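Local atomic coordinates of heme-binding protein A (Haemophilus parasuis 29755, PDB entry 3TPA), a protein that belongs to the family 5 extracellular solute-binding proteins and, despite its heme-binding name, probably binds glutathione. Residues N8-C13 and E240-D245; I51-G56 and F153-A158; H81-F86 and K167-Q172; A295-A300 and Q376-K381; P425-A430 and E443-L448. The protein carries 1 engineered substitution. All coordinates share one frame; numbering follows the deposited sequence.

Contact 1. Residues N8-C13 and E240-D245; sequences NTLVNC and ECDVID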
# COMPACT_ATOMS: atom_id res chain seq x y z
N ASN A 8 12.28 28.61 8.19
CA ASN A 8 12.29 27.36 7.46
C ASN A 8 10.88 26.97 7.03
O ASN A 8 10.04 26.64 7.86
CB ASN A 8 12.91 26.24 8.31
CG ASN A 8 12.84 26.52 9.80
OD1 ASN A 8 12.01 25.96 10.52
ND2 ASN A 8 13.70 27.41 10.27
N THR A 9 10.63 27.04 5.73
CA THR A 9 9.33 26.70 5.18
C THR A 9 9.47 25.73 4.03
O THR A 9 9.93 26.10 2.96
CB THR A 9 8.62 27.95 4.66
OG1 THR A 9 8.39 28.85 5.75
CG2 THR A 9 7.30 27.58 4.01
N LEU A 10 9.06 24.48 4.24
CA LEU A 10 9.11 23.48 3.18
C LEU A 10 7.92 23.65 2.24
O LEU A 10 6.77 23.73 2.69
CB LEU A 10 9.12 22.07 3.78
CG LEU A 10 9.32 20.91 2.80
CD1 LEU A 10 10.19 19.84 3.42
CD2 LEU A 10 7.99 20.33 2.37
N VAL A 11 8.19 23.70 0.94
CA VAL A 11 7.12 23.80 -0.05
C VAL A 11 6.93 22.46 -0.76
O VAL A 11 7.82 21.98 -1.47
CB VAL A 11 7.39 24.94 -1.07
CG1 VAL A 11 6.32 24.95 -2.16
CG2 VAL A 11 7.44 26.28 -0.36
N ASN A 12 5.76 21.85 -0.56
CA ASN A 12 5.43 20.55 -1.14
C ASN A 12 4.46 20.76 -2.29
O ASN A 12 3.32 21.16 -2.07
CB ASN A 12 4.82 19.62 -0.07
CG ASN A 12 4.53 18.19 -0.59
OD1 ASN A 12 5.09 17.73 -1.57
ND2 ASN A 12 3.63 17.50 0.10
N CYS A 13 4.91 20.51 -3.51
CA CYS A 13 4.09 20.82 -4.68
C CYS A 13 3.40 19.58 -5.16
O CYS A 13 4.05 18.65 -5.65
CB CYS A 13 4.94 21.41 -5.80
SG CYS A 13 5.63 23.01 -5.40
N GLU A 240 11.60 26.54 -6.35
CA GLU A 240 10.29 27.09 -5.99
C GLU A 240 9.39 25.99 -5.43
O GLU A 240 8.29 26.24 -4.94
CB GLU A 240 9.63 27.78 -7.19
CG GLU A 240 10.31 29.10 -7.55
CD GLU A 240 10.21 29.44 -9.03
OE1 GLU A 240 9.14 29.26 -9.64
OE2 GLU A 240 11.23 29.90 -9.58
N CYS A 241 9.89 24.76 -5.55
CA CYS A 241 9.31 23.59 -4.89
C CYS A 241 10.45 22.86 -4.20
O CYS A 241 11.57 22.80 -4.72
CB CYS A 241 8.67 22.65 -5.92
SG CYS A 241 7.16 23.25 -6.71
N ASP A 242 10.17 22.32 -3.01
CA ASP A 242 11.16 21.47 -2.33
C ASP A 242 10.92 19.98 -2.59
O ASP A 242 11.85 19.19 -2.58
CB ASP A 242 11.16 21.75 -0.85
CG ASP A 242 11.64 23.14 -0.54
OD1 ASP A 242 12.77 23.46 -0.94
OD2 ASP A 242 10.88 23.91 0.08
N VAL A 243 9.66 19.61 -2.81
CA VAL A 243 9.29 18.22 -3.09
C VAL A 243 8.21 18.27 -4.16
O VAL A 243 7.41 19.18 -4.15
CB VAL A 243 8.66 17.53 -1.84
CG1 VAL A 243 8.52 16.01 -2.05
CG2 VAL A 243 9.43 17.84 -0.57
N ILE A 244 8.18 17.28 -5.05
CA ILE A 244 7.06 17.15 -5.98
C ILE A 244 6.53 15.73 -5.99
O ILE A 244 7.24 14.78 -5.63
CB ILE A 244 7.45 17.56 -7.43
CG1 ILE A 244 8.47 16.58 -8.00
CG2 ILE A 244 7.96 19.00 -7.47
CD1 ILE A 244 8.66 16.70 -9.51
N ASP A 245 5.28 15.57 -6.39
CA ASP A 245 4.71 14.24 -6.56
C ASP A 245 4.41 13.97 -8.04
O ASP A 245 4.55 14.85 -8.89
CB ASP A 245 3.47 14.05 -5.67
CG ASP A 245 2.29 14.90 -6.09
OD1 ASP A 245 2.45 15.79 -6.95
OD2 ASP A 245 1.19 14.69 -5.52
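Cys13 and Cys241 are joined by a disulfide that ties a pair of parallel strands, 9-14 and 243-244, at one side of a mixed five-stranded sheet. Cys13 buries more surface here than any other residue. Its SG turns away from its own carbonyl carbon (chi1 -66°) and meets Cys241 SG at 2.0 Å, with the disulfide torsion at -93°, a left-handed twist near the relaxed right angle. The cystine crosses between strand 9-14 and the loop entering strand 243-244, three residues before Ile244, the bridge partner of Cys13. Backbone bonds fix the register: Cys13 N gives to Val243 O at 2.9 Å, and Val11 O accepts from both Asp242 N at 2.8 Å and Val243 N at 3.3 Å. Val243 shares its face of the sheet with Asn12, whose OD1 lies 3.6 Å from Val243 CB; on that side Val243 CG2 also touches Leu10 CD2 at 4.1 Å. The other side of strand 9-14 is bonded to strand 220-225, while Val488 and Leu490 of strand 478-491 pack on Val243. Asp242 reaches back along the partner strand: its CG stands beside its own backbone N, and OD2 takes the Val11 N-H with its anti lone pair. The same oxygen forms a salt bridge with Arg493, so the buried carboxylate is probably kept ionised. Asp242 thus doubles its grip on Val11, by backbone N and by side chain, the nearly straight Val11 N to Asp242 OD2 bond measuring 2.8 Å with 172° at the hydrogen.

Contact 2. Residues I51-G56 and F153-A158; sequences IEVEPG and FITTVA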
# COMPACT_ATOMS: atom_id res chain seq x y z
N ILE A 51 8.99 -1.52 7.19
CA ILE A 51 7.65 -2.05 7.38
C ILE A 51 7.44 -2.52 8.83
O ILE A 51 6.31 -2.80 9.25
CB ILE A 51 7.34 -3.17 6.35
CG1 ILE A 51 7.35 -2.60 4.93
CG2 ILE A 51 5.99 -3.81 6.63
CD1 ILE A 51 7.33 -3.66 3.84
N GLU A 52 8.51 -2.59 9.60
CA GLU A 52 8.38 -2.91 11.02
C GLU A 52 7.93 -1.70 11.85
O GLU A 52 8.21 -0.53 11.50
CB GLU A 52 9.69 -3.50 11.55
CG GLU A 52 10.88 -2.58 11.51
CD GLU A 52 12.12 -3.24 12.12
OE1 GLU A 52 12.66 -2.69 13.10
OE2 GLU A 52 12.53 -4.30 11.62
N VAL A 53 7.22 -1.98 12.95
CA VAL A 53 6.62 -0.93 13.76
C VAL A 53 7.46 -0.62 15.01
O VAL A 53 8.29 -1.42 15.41
CB VAL A 53 5.15 -1.28 14.16
CG1 VAL A 53 4.30 -1.53 12.90
CG2 VAL A 53 5.09 -2.49 15.08
N GLU A 54 7.23 0.55 15.60
CA GLU A 54 7.86 0.92 16.86
C GLU A 54 6.79 1.65 17.67
O GLU A 54 5.74 1.95 17.12
CB GLU A 54 9.07 1.85 16.62
CG GLU A 54 8.69 3.20 16.03
CD GLU A 54 9.90 4.01 15.60
OE1 GLU A 54 11.03 3.64 15.95
OE2 GLU A 54 9.71 5.01 14.90
N PRO A 55 7.04 1.93 18.96
CA PRO A 55 6.03 2.62 19.79
C PRO A 55 5.56 3.97 19.23
O PRO A 55 6.37 4.75 18.74
CB PRO A 55 6.76 2.84 21.12
CG PRO A 55 7.66 1.63 21.21
CD PRO A 55 8.15 1.40 19.79
N GLY A 56 4.25 4.21 19.31
CA GLY A 56 3.67 5.49 18.93
C GLY A 56 2.93 6.09 20.12
O GLY A 56 3.54 6.44 21.12
N PHE A 153 -1.85 -7.96 12.05
CA PHE A 153 -2.65 -6.96 12.73
C PHE A 153 -1.83 -5.83 13.36
O PHE A 153 -2.23 -4.67 13.30
CB PHE A 153 -3.55 -7.60 13.79
CG PHE A 153 -4.44 -6.60 14.48
CD1 PHE A 153 -5.47 -5.98 13.79
CD2 PHE A 153 -4.22 -6.24 15.81
CE1 PHE A 153 -6.28 -5.03 14.41
CE2 PHE A 153 -5.03 -5.29 16.43
CZ PHE A 153 -6.06 -4.69 15.73
N ILE A 154 -0.70 -6.16 13.97
CA ILE A 154 0.17 -5.12 14.55
C ILE A 154 0.58 -4.05 13.51
O ILE A 154 0.61 -2.85 13.80
CB ILE A 154 1.41 -5.70 15.30
CG1 ILE A 154 2.02 -4.64 16.23
CG2 ILE A 154 2.48 -6.25 14.32
CD1 ILE A 154 1.01 -4.02 17.18
N THR A 155 0.86 -4.48 12.28
CA THR A 155 1.16 -3.50 11.23
C THR A 155 -0.09 -2.76 10.75
O THR A 155 -0.03 -1.58 10.41
CB THR A 155 1.95 -4.09 10.05
OG1 THR A 155 1.28 -5.22 9.54
CG2 THR A 155 3.34 -4.53 10.50
N THR A 156 -1.24 -3.43 10.75
CA THR A 156 -2.48 -2.73 10.42
C THR A 156 -2.72 -1.54 11.36
O THR A 156 -3.19 -0.48 10.93
CB THR A 156 -3.68 -3.69 10.41
OG1 THR A 156 -3.45 -4.70 9.41
CG2 THR A 156 -4.99 -2.94 10.08
N VAL A 157 -2.39 -1.71 12.63
CA VAL A 157 -2.59 -0.68 13.66
C VAL A 157 -1.78 0.59 13.39
O VAL A 157 -2.12 1.68 13.87
CB VAL A 157 -2.23 -1.23 15.06
CG1 VAL A 157 -2.21 -0.13 16.10
CG2 VAL A 157 -3.22 -2.31 15.45
N ALA A 158 -0.70 0.45 12.61
CA ALA A 158 0.17 1.57 12.24
C ALA A 158 -0.28 2.29 10.96
O ALA A 158 0.31 3.29 10.55
CB ALA A 158 1.61 1.06 12.08
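Val53 and Ile154 meet each other and both touch the side chain of Trp61. A second flat group, the Phe153 ring, points to another part of the fold: Val157 CG2 lies above one of its faces, offset toward the rim, and Tyr70 forms an edge-to-face pair with it. The motif is a short helix, 153-156, packed on an antiparallel sheet near one margin, at the outermost strand 44-46 and its neighbour 53-63. Val53 is the centre of the contact and uses both methyl groups. CG1, anti to its own carbonyl carbon (chi1 -57°), reaches Ala158 CB at 3.8 Å and Thr155 CG2 at 4.0 Å. CG2, held between the backbone N and the carbonyl carbon, meets Ile154 CG1 at 3.9 Å. One valine thus fits against three side chains, Ile154, Thr155 and, three residues on, Ala158, crossing Ile154 at a slant and Thr155 at about a right angle. Val44 and Phe46 of the neighbouring strand extend this apolar patch, touching Val53 or Ala158, with Phe46 also against Thr155. The two branches of Thr155 divide their work. OG1 lies between the backbone N and the carbonyl carbon (chi1 54°) and is hydrogen-bonded to Pro152 O, just before the helix, while the methyl CG2 faces residues 51-53. Ile51 is met through its backbone, with Thr155 CG2 3.7 Å from Ile51 O.

Contact 3. Residues H81-F86 and K167-Q172; sequences HSNKTF and KEYADQ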
# COMPACT_ATOMS: atom_id res chain seq x y z
N HIS A 81 -3.76 19.10 19.64
CA HIS A 81 -3.62 20.48 19.21
C HIS A 81 -4.87 21.25 19.62
O HIS A 81 -5.89 20.65 19.97
CB HIS A 81 -3.54 20.58 17.69
CG HIS A 81 -2.54 19.66 17.06
ND1 HIS A 81 -2.76 19.06 15.84
CD2 HIS A 81 -1.31 19.27 17.47
CE1 HIS A 81 -1.71 18.32 15.53
NE2 HIS A 81 -0.82 18.43 16.50
N SER A 82 -4.79 22.57 19.54
CA SER A 82 -5.97 23.38 19.75
C SER A 82 -6.15 24.28 18.55
O SER A 82 -5.20 24.53 17.80
CB SER A 82 -5.86 24.22 21.03
OG SER A 82 -4.66 24.97 21.05
N ASN A 83 -7.38 24.75 18.36
CA ASN A 83 -7.62 25.80 17.38
C ASN A 83 -8.56 26.81 18.01
O ASN A 83 -8.81 26.74 19.21
CB ASN A 83 -8.15 25.23 16.05
CG ASN A 83 -9.48 24.53 16.20
OD1 ASN A 83 -10.34 24.94 16.96
ND2 ASN A 83 -9.65 23.44 15.46
N LYS A 84 -9.07 27.75 17.23
CA LYS A 84 -9.89 28.81 17.83
C LYS A 84 -11.24 28.30 18.30
O LYS A 84 -11.93 28.97 19.06
CB LYS A 84 -10.05 30.01 16.89
CG LYS A 84 -10.52 29.68 15.47
CD LYS A 84 -10.78 30.97 14.69
CE LYS A 84 -11.29 30.70 13.27
NZ LYS A 84 -10.18 30.37 12.34
N THR A 85 -11.60 27.10 17.86
CA THR A 85 -12.86 26.46 18.22
C THR A 85 -12.71 25.46 19.37
O THR A 85 -13.68 25.15 20.05
CB THR A 85 -13.44 25.69 17.00
OG1 THR A 85 -13.67 26.60 15.92
CG2 THR A 85 -14.73 24.99 17.36
N PHE A 86 -11.49 24.97 19.59
CA PHE A 86 -11.26 23.90 20.54
C PHE A 86 -9.95 23.99 21.31
O PHE A 86 -8.88 24.20 20.74
CB PHE A 86 -11.32 22.55 19.81
CG PHE A 86 -10.87 21.40 20.65
CD1 PHE A 86 -11.69 20.87 21.63
CD2 PHE A 86 -9.62 20.84 20.45
CE1 PHE A 86 -11.27 19.79 22.42
CE2 PHE A 86 -9.18 19.76 21.23
CZ PHE A 86 -10.01 19.23 22.21
N LYS A 167 -11.65 12.52 21.20
CA LYS A 167 -13.06 12.38 21.55
C LYS A 167 -13.58 13.66 22.21
O LYS A 167 -14.73 14.01 22.05
CB LYS A 167 -13.30 11.16 22.45
CG LYS A 167 -14.78 10.95 22.80
CD LYS A 167 -14.95 9.76 23.74
CE LYS A 167 -16.41 9.34 23.87
NZ LYS A 167 -17.29 10.37 24.47
N GLU A 168 -12.72 14.35 22.96
CA GLU A 168 -13.16 15.59 23.60
C GLU A 168 -13.64 16.59 22.53
O GLU A 168 -14.72 17.18 22.63
CB GLU A 168 -12.04 16.19 24.46
CG GLU A 168 -12.44 17.48 25.18
CD GLU A 168 -11.50 17.85 26.31
OE1 GLU A 168 -10.31 17.44 26.28
OE2 GLU A 168 -11.95 18.55 27.23
N TYR A 169 -12.83 16.75 21.49
CA TYR A 169 -13.17 17.58 20.35
C TYR A 169 -14.43 17.06 19.67
O TYR A 169 -15.35 17.82 19.38
CB TYR A 169 -11.99 17.52 19.38
CG TYR A 169 -12.02 18.41 18.15
CD1 TYR A 169 -12.49 19.72 18.19
CD2 TYR A 169 -11.52 17.93 16.93
CE1 TYR A 169 -12.48 20.54 17.03
CE2 TYR A 169 -11.49 18.72 15.80
CZ TYR A 169 -11.97 20.02 15.85
OH TYR A 169 -11.93 20.78 14.69
N ALA A 170 -14.49 15.75 19.44
CA ALA A 170 -15.67 15.14 18.81
C ALA A 170 -16.93 15.34 19.67
O ALA A 170 -18.01 15.65 19.16
CB ALA A 170 -15.42 13.67 18.54
N ASP A 171 -16.80 15.15 20.98
CA ASP A 171 -17.93 15.40 21.87
C ASP A 171 -18.40 16.84 21.74
O ASP A 171 -19.59 17.10 21.60
CB ASP A 171 -17.58 15.08 23.34
CG ASP A 171 -17.48 13.59 23.61
OD1 ASP A 171 -17.94 12.81 22.76
OD2 ASP A 171 -16.94 13.20 24.66
N GLN A 172 -17.45 17.78 21.79
CA GLN A 172 -17.79 19.20 21.71
C GLN A 172 -18.54 19.53 20.44
O GLN A 172 -19.55 20.22 20.47
CB GLN A 172 -16.55 20.10 21.80
CG GLN A 172 -16.89 21.58 21.74
CD GLN A 172 -15.68 22.48 21.61
OE1 GLN A 172 -14.88 22.61 22.54
NE2 GLN A 172 -15.53 23.11 20.45
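Asn83 brings its amide over to Tyr169 of helix 167-175, ND2 standing 3.6 Å from Tyr169 OH with the amide and ring planes 70° apart; the phenol oxygen itself is hydrogen-bonded to Gln185 O. The amide oxygen serves its own loop. Asn83 CG sits between the backbone N and the carbonyl carbon (chi1 62°), and OD1 accepts from Thr85 N at 2.7 Å and more weakly from Phe86 N. Thr85 offers its carbonyl to the helix: Gln172 NE2 donates to Thr85 O at 2.8 Å, the acceptor lying close to the Gln172 amide plane while the donor stands above the plane of the Thr85 carbonyl. Gln176 OE1 is also bonded to this NE2, and Thr85 CG2 packs beside it. Phe86 ends the walk and buries most surface. Its ring lies over the start of the Tyr169 side chain, with Tyr169 CB 3.8 Å from the ring centroid and almost on the ring normal, a CH-pi contact. Farther out, Tyr169 CD1 comes to 3.4 Å from Phe86 CG, the two ring planes inclined at 43°. Glu168 CG and Gln172 OE1 border the Phe86 edge near its plane, CG at 3.8 Å from Phe86 CE1; the Glu168 carboxylate goes on to Thr89. A loop between strand 69-74 and helix 94-105 is thereby held to helix 167-175 by Phe86 packed on Tyr169 and by the Gln172-Thr85 bond, its bend shaped by an Asx turn.

Contact 4. Residues A295-A300 and Q376-K381; sequences ATDKKA and QADWAK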
# COMPACT_ATOMS: atom_id res chain seq x y z
N ALA A 295 8.50 -18.36 -21.83
CA ALA A 295 8.31 -17.54 -23.02
C ALA A 295 7.82 -16.13 -22.68
O ALA A 295 7.22 -15.47 -23.51
CB ALA A 295 7.35 -18.21 -23.99
N THR A 296 8.07 -15.71 -21.45
CA THR A 296 7.73 -14.35 -21.01
C THR A 296 9.05 -13.60 -20.84
O THR A 296 9.84 -13.90 -19.95
CB THR A 296 6.89 -14.35 -19.68
OG1 THR A 296 5.68 -15.09 -19.87
CG2 THR A 296 6.51 -12.92 -19.27
N ASP A 297 9.28 -12.64 -21.73
CA ASP A 297 10.51 -11.85 -21.73
C ASP A 297 10.33 -10.71 -20.74
O ASP A 297 9.89 -9.63 -21.11
CB ASP A 297 10.75 -11.27 -23.13
CG ASP A 297 12.18 -10.78 -23.33
OD1 ASP A 297 12.86 -10.48 -22.33
OD2 ASP A 297 12.63 -10.68 -24.50
N LYS A 298 10.66 -10.95 -19.47
CA LYS A 298 10.39 -9.97 -18.42
C LYS A 298 11.25 -8.71 -18.58
O LYS A 298 10.77 -7.60 -18.38
CB LYS A 298 10.60 -10.58 -17.03
CG LYS A 298 9.74 -11.83 -16.75
CD LYS A 298 10.00 -12.42 -15.35
CE LYS A 298 9.31 -13.78 -15.17
NZ LYS A 298 9.39 -14.27 -13.76
N LYS A 299 12.53 -8.88 -18.92
CA LYS A 299 13.41 -7.73 -19.11
C LYS A 299 12.90 -6.82 -20.24
O LYS A 299 12.89 -5.60 -20.09
CB LYS A 299 14.84 -8.17 -19.42
CG LYS A 299 15.85 -7.02 -19.57
CD LYS A 299 17.15 -7.50 -20.22
CE LYS A 299 18.22 -6.41 -20.24
NZ LYS A 299 17.84 -5.21 -21.04
N ALA A 300 12.48 -7.41 -21.36
CA ALA A 300 11.88 -6.65 -22.46
C ALA A 300 10.65 -5.87 -21.99
O ALA A 300 10.49 -4.71 -22.31
CB ALA A 300 11.49 -7.58 -23.63
N GLN A 376 2.26 -11.58 -26.47
CA GLN A 376 1.61 -12.17 -27.63
C GLN A 376 2.62 -12.58 -28.73
O GLN A 376 2.51 -13.67 -29.30
CB GLN A 376 0.58 -11.20 -28.21
CG GLN A 376 -0.06 -11.65 -29.52
CD GLN A 376 -1.00 -10.60 -30.09
OE1 GLN A 376 -0.64 -9.43 -30.21
NE2 GLN A 376 -2.21 -11.00 -30.43
N ALA A 377 3.60 -11.72 -29.00
CA ALA A 377 4.59 -11.97 -30.07
C ALA A 377 5.52 -13.13 -29.76
O ALA A 377 5.85 -13.92 -30.65
CB ALA A 377 5.41 -10.71 -30.37
N ASP A 378 5.96 -13.23 -28.51
CA ASP A 378 6.81 -14.35 -28.10
C ASP A 378 6.00 -15.63 -28.01
O ASP A 378 6.43 -16.68 -28.48
CB ASP A 378 7.53 -14.05 -26.78
CG ASP A 378 8.66 -13.05 -26.95
OD1 ASP A 378 9.29 -13.07 -28.02
OD2 ASP A 378 8.90 -12.23 -26.04
N TRP A 379 4.83 -15.56 -27.40
CA TRP A 379 4.00 -16.75 -27.31
C TRP A 379 3.71 -17.33 -28.71
O TRP A 379 3.71 -18.54 -28.89
CB TRP A 379 2.70 -16.48 -26.53
CG TRP A 379 2.89 -16.36 -25.02
CD1 TRP A 379 4.07 -16.34 -24.32
CD2 TRP A 379 1.85 -16.26 -24.04
NE1 TRP A 379 3.82 -16.21 -22.98
CE2 TRP A 379 2.47 -16.16 -22.77
CE3 TRP A 379 0.45 -16.23 -24.11
CZ2 TRP A 379 1.75 -16.05 -21.59
CZ3 TRP A 379 -0.27 -16.11 -22.93
CH2 TRP A 379 0.38 -16.02 -21.68
N ALA A 380 3.48 -16.46 -29.69
CA ALA A 380 3.19 -16.90 -31.06
C ALA A 380 4.32 -17.75 -31.62
O ALA A 380 4.08 -18.75 -32.31
CB ALA A 380 2.93 -15.71 -31.97
N LYS A 381 5.55 -17.35 -31.33
CA LYS A 381 6.74 -18.07 -31.78
C LYS A 381 6.83 -19.50 -31.25
O LYS A 381 7.55 -20.32 -31.81
CB LYS A 381 8.01 -17.32 -31.41
CG LYS A 381 8.18 -15.98 -32.11
CD LYS A 381 9.52 -15.36 -31.73
CE LYS A 381 9.35 -13.93 -31.24
NZ LYS A 381 10.61 -13.38 -30.65
O HOH W 1 7.41 -12.52 -23.90
O HOH W 2 11.21 -10.85 -26.55
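Ala295 meets Trp379 at the pyrrole edge of the indole, its carbonyl O 3.4 Å from Trp379 CD1 and near the ring plane, its CB 3.8 Å from the same carbon. Trp379 CG lies anti to its own carbonyl carbon (chi1 -75°), and the indole runs alongside Thr296 in the same direction. Trp379 NE1 and Thr296 OG1 are both hydrogen-bonded to Leu292 O, at the end of the preceding helix. Asp378, one residue back, turns its CG beside its backbone N (chi1 -73°) and shares out its carboxylate. OD1 takes Lys381 NZ at 3.0 Å in a salt bridge, met nearly along the C-O axis. OD2 accepts from two waters: one, 2.6 Å from Asp378 OD2, also donates to Ala295 O and accepts from Asp297 N; the other also donates to Asp297 OD2. The two carboxylates come within 4.3 Å, OD2 to OD2; the water shared by the two OD2 atoms, with Lys381, probably eases their repulsion. Asp297 CG is anti to the backbone N (chi1 -163°); its OD1 accepts from Ala300 N at 3.2 Å. Asp297 is at once the centre of an inverse gamma turn and the N-cap of helix 298-306, a water-lined helix start set against helix 368-381.

Contact 5. Residues P425-A430 and E443-L448; sequences PLFSQA and EKFEAL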
# COMPACT_ATOMS: atom_id res chain seq x y z
N PRO A 425 -4.30 -12.95 -0.37
CA PRO A 425 -5.24 -12.43 -1.36
C PRO A 425 -5.10 -13.08 -2.74
O PRO A 425 -6.12 -13.34 -3.40
CB PRO A 425 -4.88 -10.94 -1.43
CG PRO A 425 -4.38 -10.63 -0.06
CD PRO A 425 -3.61 -11.87 0.36
N LEU A 426 -3.86 -13.32 -3.17
CA LEU A 426 -3.60 -13.84 -4.51
C LEU A 426 -3.83 -15.35 -4.67
O LEU A 426 -4.16 -15.82 -5.75
CB LEU A 426 -2.16 -13.54 -4.92
CG LEU A 426 -1.89 -12.06 -5.17
CD1 LEU A 426 -0.43 -11.79 -5.51
CD2 LEU A 426 -2.81 -11.57 -6.27
N PHE A 427 -3.62 -16.11 -3.61
CA PHE A 427 -3.49 -17.56 -3.78
C PHE A 427 -4.31 -18.42 -2.79
O PHE A 427 -4.22 -19.65 -2.81
CB PHE A 427 -2.01 -17.98 -3.71
CG PHE A 427 -1.11 -17.25 -4.71
CD1 PHE A 427 -1.42 -17.22 -6.06
CD2 PHE A 427 0.04 -16.61 -4.28
CE1 PHE A 427 -0.59 -16.56 -6.97
CE2 PHE A 427 0.87 -15.94 -5.17
CZ PHE A 427 0.55 -15.90 -6.52
N SER A 428 -5.08 -17.80 -1.91
CA SER A 428 -5.88 -18.61 -0.98
C SER A 428 -7.11 -19.18 -1.67
O SER A 428 -7.75 -18.52 -2.49
CB SER A 428 -6.33 -17.82 0.25
OG SER A 428 -7.17 -18.62 1.07
N GLN A 429 -7.45 -20.41 -1.31
CA GLN A 429 -8.69 -21.01 -1.79
C GLN A 429 -9.87 -20.11 -1.43
O GLN A 429 -10.85 -20.04 -2.16
CB GLN A 429 -8.90 -22.39 -1.19
CG GLN A 429 -10.01 -23.17 -1.87
CD GLN A 429 -9.84 -24.67 -1.74
OE1 GLN A 429 -9.94 -25.40 -2.73
NE2 GLN A 429 -9.58 -25.13 -0.53
N ALA A 430 -9.77 -19.43 -0.30
CA ALA A 430 -10.90 -18.66 0.19
C ALA A 430 -11.23 -17.46 -0.68
O ALA A 430 -12.32 -16.89 -0.58
CB ALA A 430 -10.67 -18.24 1.65
N GLU A 443 -2.93 -27.75 -0.98
CA GLU A 443 -3.27 -28.04 0.41
C GLU A 443 -2.15 -27.64 1.34
O GLU A 443 -2.40 -26.99 2.35
CB GLU A 443 -3.60 -29.51 0.59
CG GLU A 443 -3.92 -29.89 2.03
CD GLU A 443 -4.48 -31.30 2.14
OE1 GLU A 443 -4.41 -32.04 1.13
OE2 GLU A 443 -5.01 -31.65 3.22
N LYS A 444 -0.92 -28.00 1.00
CA LYS A 444 0.23 -27.69 1.83
C LYS A 444 0.51 -26.20 1.87
O LYS A 444 0.79 -25.64 2.92
CB LYS A 444 1.49 -28.42 1.33
CG LYS A 444 2.74 -28.10 2.16
CD LYS A 444 2.56 -28.46 3.65
CE LYS A 444 3.89 -28.36 4.39
NZ LYS A 444 3.81 -28.74 5.84
N PHE A 445 0.44 -25.57 0.70
CA PHE A 445 0.63 -24.13 0.56
C PHE A 445 -0.36 -23.40 1.46
O PHE A 445 0.01 -22.50 2.21
CB PHE A 445 0.48 -23.72 -0.92
CG PHE A 445 0.46 -22.23 -1.14
CD1 PHE A 445 1.63 -21.55 -1.45
CD2 PHE A 445 -0.72 -21.51 -1.01
CE1 PHE A 445 1.63 -20.17 -1.63
CE2 PHE A 445 -0.73 -20.15 -1.20
CZ PHE A 445 0.45 -19.48 -1.51
N GLU A 446 -1.63 -23.81 1.41
CA GLU A 446 -2.66 -23.13 2.20
C GLU A 446 -2.41 -23.29 3.70
O GLU A 446 -2.71 -22.38 4.48
CB GLU A 446 -4.06 -23.66 1.84
CG GLU A 446 -5.23 -22.88 2.46
CD GLU A 446 -5.64 -21.67 1.62
OE1 GLU A 446 -5.68 -21.77 0.37
OE2 GLU A 446 -5.93 -20.61 2.21
N ALA A 447 -1.88 -24.44 4.11
CA ALA A 447 -1.57 -24.69 5.52
C ALA A 447 -0.41 -23.82 5.99
O ALA A 447 -0.44 -23.29 7.11
CB ALA A 447 -1.26 -26.18 5.76
N LEU A 448 0.60 -23.66 5.14
CA LEU A 448 1.71 -22.76 5.47
C LEU A 448 1.24 -21.31 5.64
O LEU A 448 1.71 -20.61 6.53
CB LEU A 448 2.82 -22.83 4.42
CG LEU A 448 3.57 -24.16 4.33
CD1 LEU A 448 4.47 -24.17 3.11
CD2 LEU A 448 4.38 -24.39 5.60
O HOH W 3 -3.96 -22.25 -1.81
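Ser428 and Glu446 form the polar half of this contact, where the chain leaving helix 420-427 meets helix 443-453. Hydrogen bonds come first. Ser428 OG donates to Glu446 OE2 at 2.6 Å, meeting the syn lone pair of that oxygen, and Gln429 N gives to Glu446 OE1 at 2.8 Å along an almost straight line, 175° at the hydrogen. The carboxylate thus takes two adjacent residues with its two oxygens. Its reach depends on a bend: CG is anti to the backbone N, then chi2 of 86° folds CD over toward the loop. A water adds a third link, donating both to Phe427 O and to Glu446 OE1, 2.8 Å from each, so OE1 accepts twice. With a hydroxyl, a backbone N-H and a water gripping it, the carboxylate is probably held as the anion. Apolar contact makes up the other half. Phe427 CB lies 3.6 Å from Phe445 CE2 and as far from CZ, the side chains crossing at a slant; the Phe427 ring turns off to Phe472, with Leu426 CB over the centre of one face. Phe445 in turn pairs edge-to-face with Trp440. Ser428 OG also accepts from Ala430 N at 3.0 Å, closing an ST turn at the start of a 3-10 segment: a turn that leads the chain out of one helix, pinned by a glutamate from the next.

Contacts 1, 4 and 5 are largely buried, contact 3 partly, and contact 2 lies nearer the surface though closest to the chain's centre. Only contact 1 pairs strands and carries a covalent link; it closes a long loop within which contacts 2 and 3 are nested. These two alternate along the chain and use successive helices, 153-156 and 167-175, yet one rests almost wholly on methyl contacts and the other joins aromatic packing to an amide-carbonyl bond. Contacts 4 and 5, centres 29 Å apart, follow later in the chain; both set a turn against a helix through a carboxylate and ordered water. Contacts 3 and 4 are farthest apart, about 59 Å between centres, on opposite sides of the chain's centre.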